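Local structure of acetyltransferase (Vibrio fischeri, 3JVN) at residues Met57-Glu62 with Met110-Gln115; Asn17-Lys22 with Ile68-Gly73. The protein probably transfers an acyl group, most likely acetyl from acetyl-CoA as in other GNAT-family acetyltransferases, to an acceptor that has not been identified. All coordinates share one frame; numbering follows the deposited sequence.

From the N terminus, helix 13-30 comes first. Interaction 2 brings its residues 17-22 against 68-73, closing a loop of 45 residues that contains strand 56-62. That strand begins interaction 1, which closes a second loop of 47 residues when 110-115 on helix 105-118 packs on 57-62. The segments therefore alternate along the chain, and the loops cross. Strands 56-62 and 67-79 are consecutive antiparallel neighbours, with probable hydrogen bonds from Met57 N to Gly73 O and from Ala61 N to Gly69 O; these adjacent strands carry the two helices on opposite faces of one sheet.

Interaction 1 of 2, residues Met57-Glu62 with Met110-Gln115; sequences MVYVAE and MMRIEQ. With SO4 (sulfate ion), chain B.
Arg112 sets its CG over one face of the Tyr59 ring, 3.6 Å from the ring centroid, in a CH-pi contact. A bend at chi2 (69°) then turns the chain so that its guanidinium also covers the ring's outer part: Arg112 CZ is 3.3 Å from Tyr59 CE1, and the two planes are tilted 37° apart. Gln115 OE1 lies over the opposite face of the guanidinium, placing the group between a ring and an amide oxygen. The edge of the guanidinium holds a sulfate, probably from the crystallisation liquor, through two hydrogen bonds, the one from Arg112 NH2 to sulfate O2 (2.6 Å) straighter than that from Arg112 NE to sulfate O4 (2.9 Å). Selenomethionine Met57 bends at its end to bring CE in plane with the Tyr59 edge and 3.6 Å from Ile113 CG1. Tyr59 and Met57 alternate with Val58, which faces away. The axes of the two segments approach to 9.0 Å and run roughly antiparallel (148°). Such helix-on-sheet packing fits the alpha-beta GNAT fold: helix 105-118 covers one side of the sheet, Ile113 reaching Ile91 of strand 86-96, while strand 4-7 flanks Arg112 and supplies Arg7 N to the sulfate.

Interaction 2 of 2, residues Asn17-Lys22 with Ile68-Gly73; sequences NSLMYK and IGFITG
With chi1 at 70°, Phe70 places CG between its own backbone N and carbonyl carbon, and its ring leaves strand 67-79 toward helix 13-30. Selenomethionine Met20 begins with CG anti to the backbone N, then bends twice (chi2 71°, chi3 61°), a hooked path that carries its terminal methyl to the ring although its CB does not point straight at the strand. Two consecutive helix residues come obliquely to the ring from the same side of its plane, at different carbons: Leu19 CB at Phe70 CE1 (3.7 Å) and Met20 CE at Phe70 CE2 (3.8 Å). Leu19 CD1 extends the apolar patch to Phe70 CD1 at 4.1 Å as the two side chains pass in opposite directions, whereas the Met20 chain crosses the ring's direction nearly at a right angle. Met20 SE lies 5.4 Å from the centroid of the Phe70 ring, obliquely placed, in a Met-aromatic contact. Phe70 supplies most of the strand's share of the buried surface. Just before Phe70, Ile68 and Gly69 both face Ala61 in a classic beta bulge. Helix 13-30 lies on the sheet face away from helix 105-118, which the next residue, Ile71, touches, a layering that fits the alpha-beta fold of the GNAT family; Met20 also reaches Ile47 of helix 47-52 and Glu93 of strand 86-96.

Interaction 1 of 2, residues Met57-Glu62 with Met110-Gln115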
loop_
_atom_site.group_PDB
_atom_site.type_symbol
_atom_site.label_atom_id
_atom_site.label_comp_id
_atom_site.label_asym_id
_atom_site.label_seq_id
_atom_site.Cartn_x
_atom_site.Cartn_y
_atom_site.Cartn_z
HETATM N N MSE A 57 -4.954 16.444 4.881
HETATM C CA MSE A 57 -4.222 17.587 4.366
HETATM C C MSE A 57 -4.940 18.250 3.203
HETATM O O MSE A 57 -5.518 17.584 2.354
HETATM C CB MSE A 57 -2.833 17.149 3.903
HETATM C CG MSE A 57 -1.943 16.657 5.014
HETATM SE SE MSE A 57 -0.587 15.431 4.403
HETATM C CE MSE A 57 0.571 16.699 3.488
ATOM N N VAL A 58 -4.904 19.571 3.174
ATOM C CA VAL A 58 -5.510 20.292 2.077
ATOM C C VAL A 58 -4.717 21.560 1.820
ATOM O O VAL A 58 -4.673 22.450 2.655
ATOM C CB VAL A 58 -7.006 20.622 2.347
ATOM C CG1 VAL A 58 -7.180 21.175 3.748
ATOM C CG2 VAL A 58 -7.496 21.610 1.322
ATOM N N TYR A 59 -4.053 21.625 0.671
ATOM C CA TYR A 59 -3.298 22.819 0.337
ATOM C C TYR A 59 -3.974 23.530 -0.818
ATOM O O TYR A 59 -4.612 22.895 -1.658
ATOM C CB TYR A 59 -1.865 22.456 -0.026
ATOM C CG TYR A 59 -1.138 21.800 1.110
ATOM C CD1 TYR A 59 -0.651 22.553 2.186
ATOM C CD2 TYR A 59 -0.931 20.428 1.119
ATOM C CE1 TYR A 59 0.022 21.943 3.240
ATOM C CE2 TYR A 59 -0.259 19.817 2.162
ATOM C CZ TYR A 59 0.219 20.570 3.212
ATOM O OH TYR A 59 0.910 19.953 4.228
ATOM N N VAL A 60 -3.846 24.854 -0.839
ATOM C CA VAL A 60 -4.435 25.670 -1.895
ATOM C C VAL A 60 -3.398 26.577 -2.564
ATOM O O VAL A 60 -2.382 26.935 -1.962
ATOM C CB VAL A 60 -5.600 26.564 -1.349
ATOM C CG1 VAL A 60 -6.811 25.701 -0.999
ATOM C CG2 VAL A 60 -5.130 27.353 -0.126
ATOM N N ALA A 61 -3.663 26.922 -3.822
ATOM C CA ALA A 61 -2.805 27.810 -4.599
ATOM C C ALA A 61 -3.548 29.148 -4.674
ATOM O O ALA A 61 -4.645 29.221 -5.231
ATOM C CB ALA A 61 -2.590 27.244 -5.996
ATOM N N GLU A 62 -2.964 30.197 -4.098
ATOM C CA GLU A 62 -3.589 31.519 -4.094
ATOM C C GLU A 62 -2.806 32.443 -5.017
ATOM O O GLU A 62 -1.608 32.654 -4.826
ATOM C CB GLU A 62 -3.607 32.086 -2.661
ATOM C CG GLU A 62 -4.929 32.743 -2.226
ATOM C CD GLU A 62 -4.955 33.109 -0.742
ATOM O OE1 GLU A 62 -6.029 33.516 -0.243
ATOM O OE2 GLU A 62 -3.906 32.997 -0.071
HETATM N N MSE A 110 1.538 19.320 -5.823
HETATM C CA MSE A 110 2.018 17.963 -5.594
HETATM C C MSE A 110 3.331 18.051 -4.828
HETATM O O MSE A 110 3.687 17.153 -4.065
HETATM C CB MSE A 110 2.270 17.249 -6.925
HETATM C CG MSE A 110 1.036 16.606 -7.569
HETATM SE SE MSE A 110 0.361 15.072 -6.544
HETATM C CE MSE A 110 2.076 14.408 -5.897
HETATM N N MSE A 111 4.049 19.145 -5.063
HETATM C CA MSE A 111 5.340 19.399 -4.432
HETATM C C MSE A 111 5.162 19.653 -2.941
HETATM O O MSE A 111 5.955 19.195 -2.111
HETATM C CB MSE A 111 6.000 20.621 -5.078
HETATM C CG MSE A 111 7.465 20.421 -5.470
HETATM SE SE MSE A 111 7.698 19.140 -6.925
HETATM C CE MSE A 111 7.938 17.521 -5.880
ATOM N N ARG A 112 4.117 20.402 -2.611
ATOM C CA ARG A 112 3.826 20.731 -1.228
ATOM C C ARG A 112 3.399 19.485 -0.442
ATOM O O ARG A 112 4.010 19.145 0.573
ATOM C CB ARG A 112 2.717 21.785 -1.163
ATOM C CG ARG A 112 2.395 22.254 0.248
ATOM C CD ARG A 112 3.538 23.078 0.841
ATOM N NE ARG A 112 3.347 23.377 2.260
ATOM C CZ ARG A 112 3.261 22.450 3.215
ATOM N NH1 ARG A 112 3.350 21.155 2.912
ATOM N NH2 ARG A 112 3.090 22.815 4.477
ATOM N N ILE A 113 2.364 18.794 -0.913
ATOM C CA ILE A 113 1.896 17.619 -0.197
ATOM C C ILE A 113 2.992 16.577 0.051
ATOM O O ILE A 113 3.003 15.924 1.104
ATOM C CB ILE A 113 0.673 16.962 -0.903
ATOM C CG1 ILE A 113 0.107 15.856 0.002
ATOM C CG2 ILE A 113 1.056 16.426 -2.276
ATOM C CD1 ILE A 113 -1.339 15.461 -0.304
ATOM N N GLU A 114 3.913 16.426 -0.901
ATOM C CA GLU A 114 5.011 15.469 -0.756
ATOM C C GLU A 114 6.001 15.962 0.302
ATOM O O GLU A 114 6.664 15.168 0.961
ATOM C CB GLU A 114 5.749 15.285 -2.083
ATOM C CG GLU A 114 4.912 14.738 -3.231
ATOM C CD GLU A 114 5.708 14.641 -4.531
ATOM O OE1 GLU A 114 5.114 14.322 -5.584
ATOM O OE2 GLU A 114 6.931 14.890 -4.498
ATOM N N GLN A 115 6.104 17.273 0.465
ATOM C CA GLN A 115 7.011 17.815 1.459
ATOM C C GLN A 115 6.587 17.302 2.827
ATOM O O GLN A 115 7.388 16.714 3.549
ATOM C CB GLN A 115 6.963 19.335 1.434
ATOM C CG GLN A 115 7.989 20.012 2.314
ATOM C CD GLN A 115 7.737 21.507 2.407
ATOM O OE1 GLN A 115 6.789 21.943 3.063
ATOM N NE2 GLN A 115 8.572 22.300 1.736
HETATM S S SO4 B . 2.277 26.276 4.622
HETATM O O1 SO4 B . 0.871 26.555 4.994
HETATM O O2 SO4 B . 2.798 25.191 5.470
HETATM O O3 SO4 B . 3.086 27.489 4.849
HETATM O O4 SO4 B . 2.356 25.889 3.193
#

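Interaction 2 of 2, residues Asn17-Lys22 with Ile68-Gly73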
loop_
_atom_site.group_PDB
_atom_site.type_symbol
_atom_site.label_atom_id
_atom_site.label_comp_id
_atom_site.label_asym_id
_atom_site.label_seq_id
_atom_site.Cartn_x
_atom_site.Cartn_y
_atom_site.Cartn_z
ATOM N N ASN A 17 -16.048 24.552 -1.516
ATOM C CA ASN A 17 -17.311 23.929 -1.930
ATOM C C ASN A 17 -17.510 24.095 -3.439
ATOM O O ASN A 17 -17.885 23.147 -4.134
ATOM C CB ASN A 17 -18.507 24.542 -1.194
ATOM C CG ASN A 17 -18.647 24.022 0.223
ATOM O OD1 ASN A 17 -18.197 22.920 0.534
ATOM N ND2 ASN A 17 -19.290 24.799 1.082
ATOM N N SER A 18 -17.232 25.301 -3.929
ATOM C CA SER A 18 -17.352 25.655 -5.343
ATOM C C SER A 18 -16.330 24.967 -6.240
ATOM O O SER A 18 -16.682 24.465 -7.294
ATOM C CB SER A 18 -17.230 27.173 -5.505
ATOM O OG SER A 18 -17.124 27.525 -6.866
ATOM N N LEU A 19 -15.067 24.959 -5.835
ATOM C CA LEU A 19 -14.025 24.314 -6.635
ATOM C C LEU A 19 -14.183 22.796 -6.550
ATOM O O LEU A 19 -13.841 22.072 -7.487
ATOM C CB LEU A 19 -12.625 24.716 -6.142
ATOM C CG LEU A 19 -12.254 26.202 -6.141
ATOM C CD1 LEU A 19 -10.969 26.428 -5.346
ATOM C CD2 LEU A 19 -12.104 26.693 -7.555
HETATM N N MSE A 20 -14.692 22.316 -5.418
HETATM C CA MSE A 20 -14.912 20.888 -5.220
HETATM C C MSE A 20 -16.049 20.498 -6.161
HETATM O O MSE A 20 -16.070 19.394 -6.704
HETATM C CB MSE A 20 -15.298 20.611 -3.757
HETATM C CG MSE A 20 -15.420 19.124 -3.375
HETATM SE SE MSE A 20 -13.722 18.139 -3.294
HETATM C CE MSE A 20 -12.848 19.178 -1.910
ATOM N N TYR A 21 -16.983 21.425 -6.358
ATOM C CA TYR A 21 -18.125 21.208 -7.241
ATOM C C TYR A 21 -17.664 21.257 -8.698
ATOM O O TYR A 21 -18.065 20.425 -9.515
ATOM C CB TYR A 21 -19.187 22.283 -7.005
ATOM C CG TYR A 21 -20.321 22.222 -7.989
ATOM C CD1 TYR A 21 -21.277 21.212 -7.921
ATOM C CD2 TYR A 21 -20.419 23.153 -9.024
ATOM C CE1 TYR A 21 -22.299 21.128 -8.859
ATOM C CE2 TYR A 21 -21.438 23.075 -9.968
ATOM C CZ TYR A 21 -22.374 22.062 -9.880
ATOM O OH TYR A 21 -23.385 21.980 -10.810
ATOM N N LYS A 22 -16.825 22.237 -9.022
ATOM C CA LYS A 22 -16.306 22.365 -10.377
ATOM C C LYS A 22 -15.549 21.086 -10.741
ATOM O O LYS A 22 -15.695 20.566 -11.851
ATOM C CB LYS A 22 -15.368 23.573 -10.493
ATOM C CG LYS A 22 -16.055 24.939 -10.556
ATOM C CD LYS A 22 -15.003 26.041 -10.701
ATOM C CE LYS A 22 -15.581 27.400 -11.121
ATOM N NZ LYS A 22 -16.401 28.074 -10.077
ATOM N N ILE A 68 -7.064 29.624 -6.719
ATOM C CA ILE A 68 -7.200 29.082 -8.065
ATOM C C ILE A 68 -6.879 27.596 -8.149
ATOM O O ILE A 68 -6.814 27.022 -9.239
ATOM C CB ILE A 68 -6.319 29.872 -9.089
ATOM C CG1 ILE A 68 -4.896 30.092 -8.539
ATOM C CG2 ILE A 68 -6.980 31.207 -9.425
ATOM C CD1 ILE A 68 -3.986 28.891 -8.666
ATOM N N GLY A 69 -6.695 26.967 -6.993
ATOM C CA GLY A 69 -6.398 25.549 -6.983
ATOM C C GLY A 69 -6.211 24.968 -5.596
ATOM O O GLY A 69 -5.982 25.691 -4.631
ATOM N N PHE A 70 -6.327 23.649 -5.496
ATOM C CA PHE A 70 -6.147 22.958 -4.228
ATOM C C PHE A 70 -5.798 21.492 -4.495
ATOM O O PHE A 70 -5.961 20.986 -5.608
ATOM C CB PHE A 70 -7.422 23.049 -3.368
ATOM C CG PHE A 70 -8.571 22.237 -3.895
ATOM C CD1 PHE A 70 -9.352 22.704 -4.954
ATOM C CD2 PHE A 70 -8.828 20.970 -3.383
ATOM C CE1 PHE A 70 -10.367 21.909 -5.499
ATOM C CE2 PHE A 70 -9.833 20.173 -3.919
ATOM C CZ PHE A 70 -10.602 20.640 -4.976
ATOM N N ILE A 71 -5.291 20.825 -3.469
ATOM C CA ILE A 71 -4.934 19.421 -3.564
ATOM C C ILE A 71 -5.344 18.854 -2.217
ATOM O O ILE A 71 -5.332 19.568 -1.214
ATOM C CB ILE A 71 -3.405 19.212 -3.845
ATOM C CG1 ILE A 71 -3.118 17.707 -4.026
ATOM C CG2 ILE A 71 -2.571 19.846 -2.745
ATOM C CD1 ILE A 71 -1.719 17.402 -4.519
ATOM N N THR A 72 -5.717 17.575 -2.202
ATOM C CA THR A 72 -6.185 16.935 -0.981
ATOM C C THR A 72 -5.567 15.558 -0.766
ATOM O O THR A 72 -5.520 14.758 -1.697
ATOM C CB THR A 72 -7.753 16.849 -1.006
ATOM O OG1 THR A 72 -8.281 17.052 0.314
ATOM C CG2 THR A 72 -8.210 15.508 -1.527
ATOM N N GLY A 73 -5.104 15.278 0.455
ATOM C CA GLY A 73 -4.500 13.983 0.743
ATOM C C GLY A 73 -4.644 13.572 2.203
ATOM O O GLY A 73 -4.860 14.434 3.060
#